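Local coordinates for protein 47 KDA membrane antigen (Treponema pallidum, PDB 1O75) that binds penicillin and has zinc-stimulated carboxypeptidase activity on synthetic depsipeptides, possibly acting as a D,D-carboxypeptidase that lowers peptidoglycan cross-linking, at residues D46-R55 against Y276-S284; Y95-V105 against S136-K146. The protein carries 2 engineered substitutions. All blocks are in the same frame, centred on the assembly; numbering follows the deposited sequence.

Contact 1 (D46-R55 against Y276-S284); sequences DAGMFDAVSR and YGTKHSADS
Gly277 lays its backbone against the ring of Phe50, whose CZ lies 3.5 Å from Gly277 O, close to the ring plane; without a side chain, the glycine can sit flush against this edge. Thr278 follows with its backbone N at the same edge, while its hydroxyl bonds to Val258 O. Lys279 then reaches into the loop 46-52: its four methylenes span the apolar stretch past Phe50 and Val53, and its ammonium supplies the N-H groups the oxygens need. Its CG is 3.8 Å from Phe50 CD2, and its CE slides past Val53 CG2 at the same distance. A bend at the third torsion (chi3 -69°) brings NZ into a ring of oxygens. There NZ forms a salt bridge with Asp46 OD2 (2.8 Å), met on the syn side, and donates to Met49 O at 2.8 Å and to Asp51 O at 3.1 Å, the latter in the carbonyl plane. Ser281 places OG over a face of the Arg55 guanidinium, while Ser281 O accepts a weak bond from Arg55 NH1 (3.3 Å). Small Ala282 packs its CB 4.1 Å from Asp46 CB. Asp283, through OD2, holds the Lys279 backbone N. The buried Lys279 ammonium, bridging a carboxylate and two backbone carbonyls of loop 46-52, thereby ties the link between edge strands 274-276 and 284-285 of two four-stranded antiparallel sheets to the domain-a part of the protein.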
loop_
_atom_site.group_PDB
_atom_site.type_symbol
_atom_site.label_atom_id
_atom_site.label_comp_id
_atom_site.label_asym_id
_atom_site.label_seq_id
_atom_site.Cartn_x
_atom_site.Cartn_y
_atom_site.Cartn_z
ATOM N N ASP B 46 -0.773 12.874 -21.176
ATOM C CA ASP B 46 -0.900 14.326 -21.360
ATOM C C ASP B 46 0.532 14.715 -21.732
ATOM O O ASP B 46 1.324 15.083 -20.873
ATOM C CB ASP B 46 -1.298 15.014 -20.049
ATOM C CG ASP B 46 -1.300 16.535 -20.163
ATOM O OD1 ASP B 46 -0.830 17.074 -21.195
ATOM O OD2 ASP B 46 -1.773 17.197 -19.213
ATOM N N ALA B 47 0.851 14.636 -23.016
ATOM C CA ALA B 47 2.202 14.904 -23.485
ATOM C C ALA B 47 2.481 16.303 -24.011
ATOM O O ALA B 47 3.528 16.536 -24.607
ATOM C CB ALA B 47 2.566 13.867 -24.553
ATOM N N GLY B 48 1.572 17.238 -23.784
ATOM C CA GLY B 48 1.778 18.583 -24.286
ATOM C C GLY B 48 2.435 19.548 -23.325
ATOM O O GLY B 48 3.315 19.184 -22.537
ATOM N N MET B 49 2.006 20.796 -23.424
ATOM C CA MET B 49 2.509 21.861 -22.585
ATOM C C MET B 49 1.646 22.028 -21.333
ATOM O O MET B 49 1.419 21.046 -20.626
ATOM C CB MET B 49 2.598 23.156 -23.402
ATOM C CG MET B 49 3.705 23.096 -24.499
ATOM S SD MET B 49 5.402 22.901 -23.783
ATOM C CE MET B 49 5.632 24.536 -23.071
ATOM N N PHE B 50 1.163 23.236 -21.046
ATOM C CA PHE B 50 0.392 23.444 -19.826
ATOM C C PHE B 50 -1.116 23.677 -19.920
ATOM O O PHE B 50 -1.733 24.146 -18.956
ATOM C CB PHE B 50 1.042 24.558 -18.992
ATOM C CG PHE B 50 2.414 24.178 -18.480
ATOM C CD1 PHE B 50 3.551 24.400 -19.259
ATOM C CD2 PHE B 50 2.547 23.512 -17.256
ATOM C CE1 PHE B 50 4.815 23.955 -18.819
ATOM C CE2 PHE B 50 3.798 23.060 -16.804
ATOM C CZ PHE B 50 4.929 23.282 -17.584
ATOM N N ASP B 51 -1.698 23.330 -21.058
ATOM C CA ASP B 51 -3.142 23.464 -21.271
ATOM C C ASP B 51 -3.870 22.547 -20.299
ATOM O O ASP B 51 -3.299 21.569 -19.827
ATOM C CB ASP B 51 -3.500 23.045 -22.686
ATOM C CG ASP B 51 -2.663 23.748 -23.717
ATOM O OD1 ASP B 51 -3.195 24.665 -24.380
ATOM O OD2 ASP B 51 -1.468 23.386 -23.848
ATOM N N ALA B 52 -5.139 22.847 -20.026
ATOM C CA ALA B 52 -5.932 22.048 -19.090
ATOM C C ALA B 52 -5.910 20.522 -19.270
ATOM O O ALA B 52 -6.250 19.983 -20.341
ATOM C CB ALA B 52 -7.364 22.542 -19.087
ATOM N N VAL B 53 -5.517 19.844 -18.184
ATOM C CA VAL B 53 -5.442 18.379 -18.095
ATOM C C VAL B 53 -6.841 17.714 -18.195
ATOM O O VAL B 53 -7.478 17.523 -17.160
ATOM C CB VAL B 53 -4.794 17.969 -16.726
ATOM C CG1 VAL B 53 -4.843 16.452 -16.521
ATOM C CG2 VAL B 53 -3.352 18.452 -16.663
ATOM N N SER B 54 -7.302 17.367 -19.409
ATOM C CA SER B 54 -8.618 16.726 -19.628
ATOM C C SER B 54 -8.537 15.236 -19.995
ATOM O O SER B 54 -8.581 14.873 -21.177
ATOM C CB SER B 54 -9.391 17.423 -20.738
ATOM O OG SER B 54 -10.622 16.737 -20.964
ATOM N N ARG B 55 -8.491 14.386 -18.979
ATOM C CA ARG B 55 -8.324 12.955 -19.165
ATOM C C ARG B 55 -9.469 12.012 -18.782
ATOM O O ARG B 55 -10.394 12.375 -18.055
ATOM C CB ARG B 55 -7.085 12.533 -18.390
ATOM C CG ARG B 55 -7.210 12.844 -16.903
ATOM C CD ARG B 55 -5.858 12.779 -16.200
ATOM N NE ARG B 55 -5.562 11.472 -15.614
ATOM C CZ ARG B 55 -4.336 11.073 -15.274
ATOM N NH1 ARG B 55 -3.297 11.877 -15.474
ATOM N NH2 ARG B 55 -4.144 9.880 -14.719
ATOM N N TYR B 276 11.729 22.745 -15.337
ATOM C CA TYR B 276 10.442 22.414 -15.921
ATOM C C TYR B 276 9.337 22.581 -14.879
ATOM O O TYR B 276 9.563 22.420 -13.674
ATOM C CB TYR B 276 10.444 20.960 -16.427
ATOM C CG TYR B 276 11.672 20.588 -17.243
ATOM C CD1 TYR B 276 11.842 21.059 -18.547
ATOM C CD2 TYR B 276 12.662 19.783 -16.704
ATOM C CE1 TYR B 276 13.006 20.727 -19.303
ATOM C CE2 TYR B 276 13.826 19.436 -17.445
ATOM C CZ TYR B 276 13.983 19.914 -18.736
ATOM O OH TYR B 276 15.080 19.542 -19.470
ATOM N N GLY B 277 8.152 22.937 -15.356
ATOM C CA GLY B 277 6.992 23.074 -14.488
ATOM C C GLY B 277 6.271 21.738 -14.614
ATOM O O GLY B 277 6.602 20.949 -15.510
ATOM N N THR B 278 5.300 21.477 -13.741
ATOM C CA THR B 278 4.566 20.218 -13.770
ATOM C C THR B 278 3.074 20.467 -13.560
ATOM O O THR B 278 2.659 21.558 -13.152
ATOM C CB THR B 278 5.015 19.280 -12.651
ATOM O OG1 THR B 278 4.773 19.918 -11.384
ATOM C CG2 THR B 278 6.522 18.913 -12.794
ATOM N N LYS B 279 2.280 19.438 -13.831
ATOM C CA LYS B 279 0.827 19.523 -13.653
ATOM C C LYS B 279 0.437 18.344 -12.773
ATOM O O LYS B 279 0.849 17.213 -13.021
ATOM C CB LYS B 279 0.134 19.446 -15.012
ATOM C CG LYS B 279 0.493 20.635 -15.879
ATOM C CD LYS B 279 -0.375 20.735 -17.123
ATOM C CE LYS B 279 -0.086 19.622 -18.101
ATOM N NZ LYS B 279 -0.798 19.866 -19.411
ATOM N N HIS B 280 -0.357 18.595 -11.743
ATOM C CA HIS B 280 -0.716 17.499 -10.852
ATOM C C HIS B 280 -1.543 16.445 -11.573
ATOM O O HIS B 280 -2.232 16.745 -12.537
ATOM C CB HIS B 280 -1.475 18.022 -9.634
ATOM C CG HIS B 280 -1.556 17.024 -8.530
ATOM N ND1 HIS B 280 -0.429 16.493 -7.935
ATOM C CD2 HIS B 280 -2.618 16.428 -7.935
ATOM C CE1 HIS B 280 -0.795 15.614 -7.020
ATOM N NE2 HIS B 280 -2.116 15.554 -7.001
ATOM N N SER B 281 -1.435 15.210 -11.104
ATOM C CA SER B 281 -2.137 14.065 -11.662
ATOM C C SER B 281 -1.381 13.545 -12.874
ATOM O O SER B 281 -1.131 12.359 -12.987
ATOM C CB SER B 281 -3.568 14.424 -12.045
ATOM O OG SER B 281 -4.227 13.238 -12.423
ATOM N N ALA B 282 -0.995 14.426 -13.780
ATOM C CA ALA B 282 -0.225 13.962 -14.925
ATOM C C ALA B 282 1.239 13.707 -14.519
ATOM O O ALA B 282 1.827 12.703 -14.912
ATOM C CB ALA B 282 -0.281 15.005 -16.058
ATOM N N ASP B 283 1.811 14.599 -13.705
ATOM C CA ASP B 283 3.227 14.492 -13.321
ATOM C C ASP B 283 3.505 14.218 -11.858
ATOM O O ASP B 283 4.641 13.875 -11.487
ATOM C CB ASP B 283 3.962 15.785 -13.702
ATOM C CG ASP B 283 3.694 16.199 -15.131
ATOM O OD1 ASP B 283 3.697 15.318 -16.012
ATOM O OD2 ASP B 283 3.473 17.397 -15.376
ATOM N N SER B 284 2.490 14.403 -11.017
ATOM C CA SER B 284 2.673 14.159 -9.591
ATOM C C SER B 284 1.387 13.595 -9.017
ATOM O O SER B 284 0.307 13.827 -9.554
ATOM C CB SER B 284 3.045 15.442 -8.840
ATOM O OG SER B 284 2.128 16.507 -9.068
#

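Contact 2 (Y95-V105 against S136-K146); sequences YETDPSVTKMV and SSFMVDSEEYK
Lys103 crosses Tyr145 and Val140 at a slant, and nearly every carbon of its side chain has a partner. CB stands over the centre of the Tyr145 ring, 3.8 Å from the centroid and 7° off the normal, a clear CH-pi contact. CG meets Val140 CG2 at 3.7 Å. Two successive bends, at chi2 (73°) and chi3 (69°), curl the chain back so that CD passes Val140 CG1 and CE arrives 3.6 Å from Tyr145 OH. NZ ends in the neighbourhood of the Asp141 carboxylate without touching it. A lysine suits this partly exposed position because its methylenes cover apolar groups while its ammonium stays near acidic side chains. The partners belong to a tight beta hairpin, strands 137-140 and 143-146 joined by a type I' turn, which crosses strand 101-105 almost at a right angle; the chain before that strand turns a corner at Pro99 and Ser100, where Asp98 forms an Asx turn, so that strand 95-98 also crosses strand 143-146 steeply. Farther along, Val105 sets CG2 over one face of Phe138, 3.6 Å from CE1, while Tyr145 CB covers the opposite face. On the strand before the corner, Tyr95 OH shares a hydrogen bond of 2.7 Å with Ser136 OG. Glu144 OE2 lies at the edge of the Tyr95 ring, held by Ser137 OG and by a salt bridge to Lys81. The aliphatic part of Lys146 packs obliquely against Tyr95 and brings CD to 3.7 Å from Thr97 CG2, and its NZ donates to Ser375 O of the second subunit.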
loop_
_atom_site.group_PDB
_atom_site.type_symbol
_atom_site.label_atom_id
_atom_site.label_comp_id
_atom_site.label_asym_id
_atom_site.label_seq_id
_atom_site.Cartn_x
_atom_site.Cartn_y
_atom_site.Cartn_z
ATOM N N TYR B 95 -21.796 0.087 -12.145
ATOM C CA TYR B 95 -22.825 0.807 -12.873
ATOM C C TYR B 95 -23.154 0.390 -14.285
ATOM O O TYR B 95 -22.407 -0.323 -14.950
ATOM C CB TYR B 95 -22.413 2.273 -13.001
ATOM C CG TYR B 95 -22.075 3.020 -11.744
ATOM C CD1 TYR B 95 -23.023 3.822 -11.130
ATOM C CD2 TYR B 95 -20.777 3.003 -11.208
ATOM C CE1 TYR B 95 -22.709 4.601 -10.026
ATOM C CE2 TYR B 95 -20.449 3.786 -10.085
ATOM C CZ TYR B 95 -21.423 4.581 -9.506
ATOM O OH TYR B 95 -21.166 5.360 -8.399
ATOM N N GLU B 96 -24.290 0.928 -14.732
ATOM C CA GLU B 96 -24.777 0.783 -16.095
ATOM C C GLU B 96 -25.109 2.239 -16.416
ATOM O O GLU B 96 -25.733 2.943 -15.601
ATOM C CB GLU B 96 -26.023 -0.093 -16.148
ATOM C CG GLU B 96 -26.371 -0.544 -17.549
ATOM C CD GLU B 96 -27.614 -1.418 -17.590
ATOM O OE1 GLU B 96 -27.701 -2.365 -16.772
ATOM O OE2 GLU B 96 -28.496 -1.157 -18.447
ATOM N N THR B 97 -24.659 2.730 -17.565
ATOM C CA THR B 97 -24.921 4.125 -17.893
ATOM C C THR B 97 -25.433 4.299 -19.311
ATOM O O THR B 97 -25.405 3.385 -20.099
ATOM C CB THR B 97 -23.646 4.967 -17.802
ATOM O OG1 THR B 97 -22.798 4.632 -18.912
ATOM C CG2 THR B 97 -22.904 4.682 -16.493
ATOM N N ASP B 98 -25.870 5.510 -19.613
ATOM C CA ASP B 98 -26.345 5.842 -20.956
ATOM C C ASP B 98 -25.292 6.821 -21.471
ATOM O O ASP B 98 -25.269 7.978 -21.058
ATOM C CB ASP B 98 -27.706 6.539 -20.865
ATOM C CG ASP B 98 -28.284 6.888 -22.236
ATOM O OD1 ASP B 98 -27.528 6.837 -23.237
ATOM O OD2 ASP B 98 -29.493 7.222 -22.297
ATOM N N PRO B 99 -24.402 6.372 -22.364
ATOM C CA PRO B 99 -23.368 7.279 -22.877
ATOM C C PRO B 99 -23.866 8.541 -23.593
ATOM O O PRO B 99 -23.134 9.530 -23.682
ATOM C CB PRO B 99 -22.554 6.389 -23.812
ATOM C CG PRO B 99 -22.765 5.012 -23.259
ATOM C CD PRO B 99 -24.227 5.016 -22.911
ATOM N N SER B 100 -25.104 8.526 -24.085
ATOM C CA SER B 100 -25.630 9.680 -24.815
ATOM C C SER B 100 -26.114 10.818 -23.926
ATOM O O SER B 100 -26.392 11.920 -24.406
ATOM C CB SER B 100 -26.773 9.244 -25.747
ATOM O OG SER B 100 -27.914 8.834 -25.010
ATOM N N VAL B 101 -26.230 10.572 -22.628
ATOM C CA VAL B 101 -26.679 11.633 -21.744
ATOM C C VAL B 101 -25.545 11.961 -20.773
ATOM O O VAL B 101 -25.277 11.209 -19.835
ATOM C CB VAL B 101 -27.953 11.210 -20.971
ATOM C CG1 VAL B 101 -28.431 12.347 -20.084
ATOM C CG2 VAL B 101 -29.052 10.824 -21.966
ATOM N N THR B 102 -24.870 13.080 -21.015
ATOM C CA THR B 102 -23.761 13.474 -20.161
ATOM C C THR B 102 -23.975 14.833 -19.517
ATOM O O THR B 102 -24.839 15.610 -19.915
ATOM C CB THR B 102 -22.452 13.503 -20.950
ATOM O OG1 THR B 102 -22.524 14.521 -21.957
ATOM C CG2 THR B 102 -22.203 12.153 -21.624
ATOM N N LYS B 103 -23.182 15.115 -18.501
ATOM C CA LYS B 103 -23.271 16.372 -17.800
ATOM C C LYS B 103 -21.854 16.709 -17.344
ATOM O O LYS B 103 -21.075 15.812 -17.021
ATOM C CB LYS B 103 -24.190 16.223 -16.592
ATOM C CG LYS B 103 -24.572 17.530 -15.931
ATOM C CD LYS B 103 -25.573 18.333 -16.779
ATOM C CE LYS B 103 -26.943 17.660 -16.822
ATOM N NZ LYS B 103 -28.013 18.553 -17.384
ATOM N N MET B 104 -21.524 17.995 -17.336
ATOM C CA MET B 104 -20.207 18.442 -16.901
ATOM C C MET B 104 -20.415 19.470 -15.807
ATOM O O MET B 104 -21.187 20.409 -15.963
ATOM C CB MET B 104 -19.430 19.069 -18.063
ATOM C CG MET B 104 -17.979 19.410 -17.719
ATOM S SD MET B 104 -17.059 20.080 -19.116
ATOM C CE MET B 104 -16.805 18.605 -20.095
ATOM N N VAL B 105 -19.732 19.282 -14.687
ATOM C CA VAL B 105 -19.858 20.193 -13.574
ATOM C C VAL B 105 -18.494 20.468 -13.004
ATOM O O VAL B 105 -17.545 19.749 -13.289
ATOM C CB VAL B 105 -20.722 19.568 -12.437
ATOM C CG1 VAL B 105 -22.142 19.278 -12.949
ATOM C CG2 VAL B 105 -20.074 18.265 -11.945
ATOM N N SER B 136 -17.282 7.905 -7.484
ATOM C CA SER B 136 -17.258 7.391 -8.836
ATOM C C SER B 136 -18.399 8.048 -9.629
ATOM O O SER B 136 -18.559 7.812 -10.816
ATOM C CB SER B 136 -17.404 5.871 -8.814
ATOM O OG SER B 136 -18.502 5.526 -7.986
ATOM N N SER B 137 -19.178 8.886 -8.962
ATOM C CA SER B 137 -20.293 9.564 -9.626
ATOM C C SER B 137 -20.592 10.867 -8.910
ATOM O O SER B 137 -20.027 11.142 -7.854
ATOM C CB SER B 137 -21.544 8.672 -9.586
ATOM O OG SER B 137 -22.024 8.584 -8.249
ATOM N N PHE B 138 -21.487 11.665 -9.487
ATOM C CA PHE B 138 -21.905 12.928 -8.893
ATOM C C PHE B 138 -23.393 13.186 -9.192
ATOM O O PHE B 138 -23.955 12.595 -10.105
ATOM C CB PHE B 138 -21.034 14.094 -9.411
ATOM C CG PHE B 138 -21.130 14.330 -10.896
ATOM C CD1 PHE B 138 -22.105 15.178 -11.418
ATOM C CD2 PHE B 138 -20.235 13.718 -11.769
ATOM C CE1 PHE B 138 -22.186 15.414 -12.781
ATOM C CE2 PHE B 138 -20.304 13.944 -13.136
ATOM C CZ PHE B 138 -21.281 14.793 -13.648
ATOM N N MET B 139 -24.006 14.076 -8.423
ATOM C CA MET B 139 -25.426 14.403 -8.580
ATOM C C MET B 139 -25.700 15.746 -9.247
ATOM O O MET B 139 -25.103 16.763 -8.893
ATOM C CB MET B 139 -26.118 14.434 -7.214
ATOM C CG MET B 139 -26.106 13.144 -6.448
ATOM S SD MET B 139 -27.011 11.858 -7.266
ATOM C CE MET B 139 -26.508 10.431 -6.241
ATOM N N VAL B 140 -26.629 15.741 -10.194
ATOM C CA VAL B 140 -27.045 16.955 -10.886
ATOM C C VAL B 140 -28.575 16.937 -10.939
ATOM O O VAL B 140 -29.173 16.081 -11.600
ATOM C CB VAL B 140 -26.491 17.025 -12.323
ATOM C CG1 VAL B 140 -27.008 18.273 -13.023
ATOM C CG2 VAL B 140 -24.986 17.058 -12.288
ATOM N N ASP B 141 -29.196 17.886 -10.245
ATOM C CA ASP B 141 -30.650 17.972 -10.192
ATOM C C ASP B 141 -31.234 16.630 -9.811
ATOM O O ASP B 141 -32.087 16.103 -10.513
ATOM C CB ASP B 141 -31.247 18.391 -11.540
ATOM C CG ASP B 141 -30.940 19.827 -11.894
ATOM O OD1 ASP B 141 -31.045 20.692 -10.993
ATOM O OD2 ASP B 141 -30.606 20.087 -13.074
ATOM N N SER B 142 -30.749 16.057 -8.720
ATOM C CA SER B 142 -31.282 14.787 -8.256
ATOM C C SER B 142 -31.029 13.595 -9.185
ATOM O O SER B 142 -31.560 12.504 -8.959
ATOM C CB SER B 142 -32.786 14.936 -8.006
ATOM O OG SER B 142 -33.067 16.200 -7.418
ATOM N N GLU B 143 -30.255 13.795 -10.246
ATOM C CA GLU B 143 -29.918 12.683 -11.135
ATOM C C GLU B 143 -28.425 12.387 -10.947
ATOM O O GLU B 143 -27.635 13.296 -10.698
ATOM C CB GLU B 143 -30.187 13.022 -12.592
ATOM C CG GLU B 143 -31.635 12.886 -13.010
ATOM C CD GLU B 143 -31.764 12.681 -14.511
ATOM O OE1 GLU B 143 -31.499 11.546 -14.981
ATOM O OE2 GLU B 143 -32.117 13.658 -15.216
ATOM N N GLU B 144 -28.050 11.123 -11.084
ATOM C CA GLU B 144 -26.669 10.695 -10.879
ATOM C C GLU B 144 -25.944 10.380 -12.183
ATOM O O GLU B 144 -26.517 9.818 -13.120
ATOM C CB GLU B 144 -26.651 9.468 -9.951
ATOM C CG GLU B 144 -25.264 8.998 -9.511
ATOM C CD GLU B 144 -25.319 7.741 -8.655
ATOM O OE1 GLU B 144 -26.410 7.149 -8.546
ATOM O OE2 GLU B 144 -24.275 7.340 -8.102
ATOM N N TYR B 145 -24.664 10.742 -12.227
ATOM C CA TYR B 145 -23.834 10.514 -13.405
ATOM C C TYR B 145 -22.525 9.869 -12.983
ATOM O O TYR B 145 -21.927 10.301 -12.020
ATOM C CB TYR B 145 -23.540 11.850 -14.089
ATOM C CG TYR B 145 -24.763 12.520 -14.668
ATOM C CD1 TYR B 145 -25.178 12.248 -15.970
ATOM C CD2 TYR B 145 -25.521 13.408 -13.904
ATOM C CE1 TYR B 145 -26.314 12.839 -16.499
ATOM C CE2 TYR B 145 -26.664 14.005 -14.425
ATOM C CZ TYR B 145 -27.049 13.711 -15.724
ATOM O OH TYR B 145 -28.181 14.297 -16.237
ATOM N N LYS B 146 -22.103 8.842 -13.708
ATOM C CA LYS B 146 -20.851 8.151 -13.426
ATOM C C LYS B 146 -19.697 8.935 -14.070
ATOM O O LYS B 146 -19.679 9.143 -15.287
ATOM C CB LYS B 146 -20.886 6.748 -14.019
ATOM C CG LYS B 146 -19.580 5.952 -13.894
ATOM C CD LYS B 146 -19.748 4.583 -14.524
ATOM C CE LYS B 146 -18.481 4.055 -15.182
ATOM N NZ LYS B 146 -17.753 3.068 -14.334
#

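How the contacts relate
From the N terminus the chain first lays down 46-55, whose end enters strand 53-56. It next makes the corner at 95-105 and, after 30 intervening residues, closes contact 2 with the hairpin 136-146. Not until 276-284, 220 residues beyond the first segment, is contact 1 closed, so contact 2 lies within that loop and the two do not cross. Strand 143-163 connects them: its start builds the hairpin, and farther along it pairs with strand 53-56. The centres are about 26 Å apart. Contact 2 folds the mixed sheet upon itself, whereas contact 1 ties the loop leading into strand 53-56 of that sheet to the link between strands 274-276 and 284-285 of two separate antiparallel sheets.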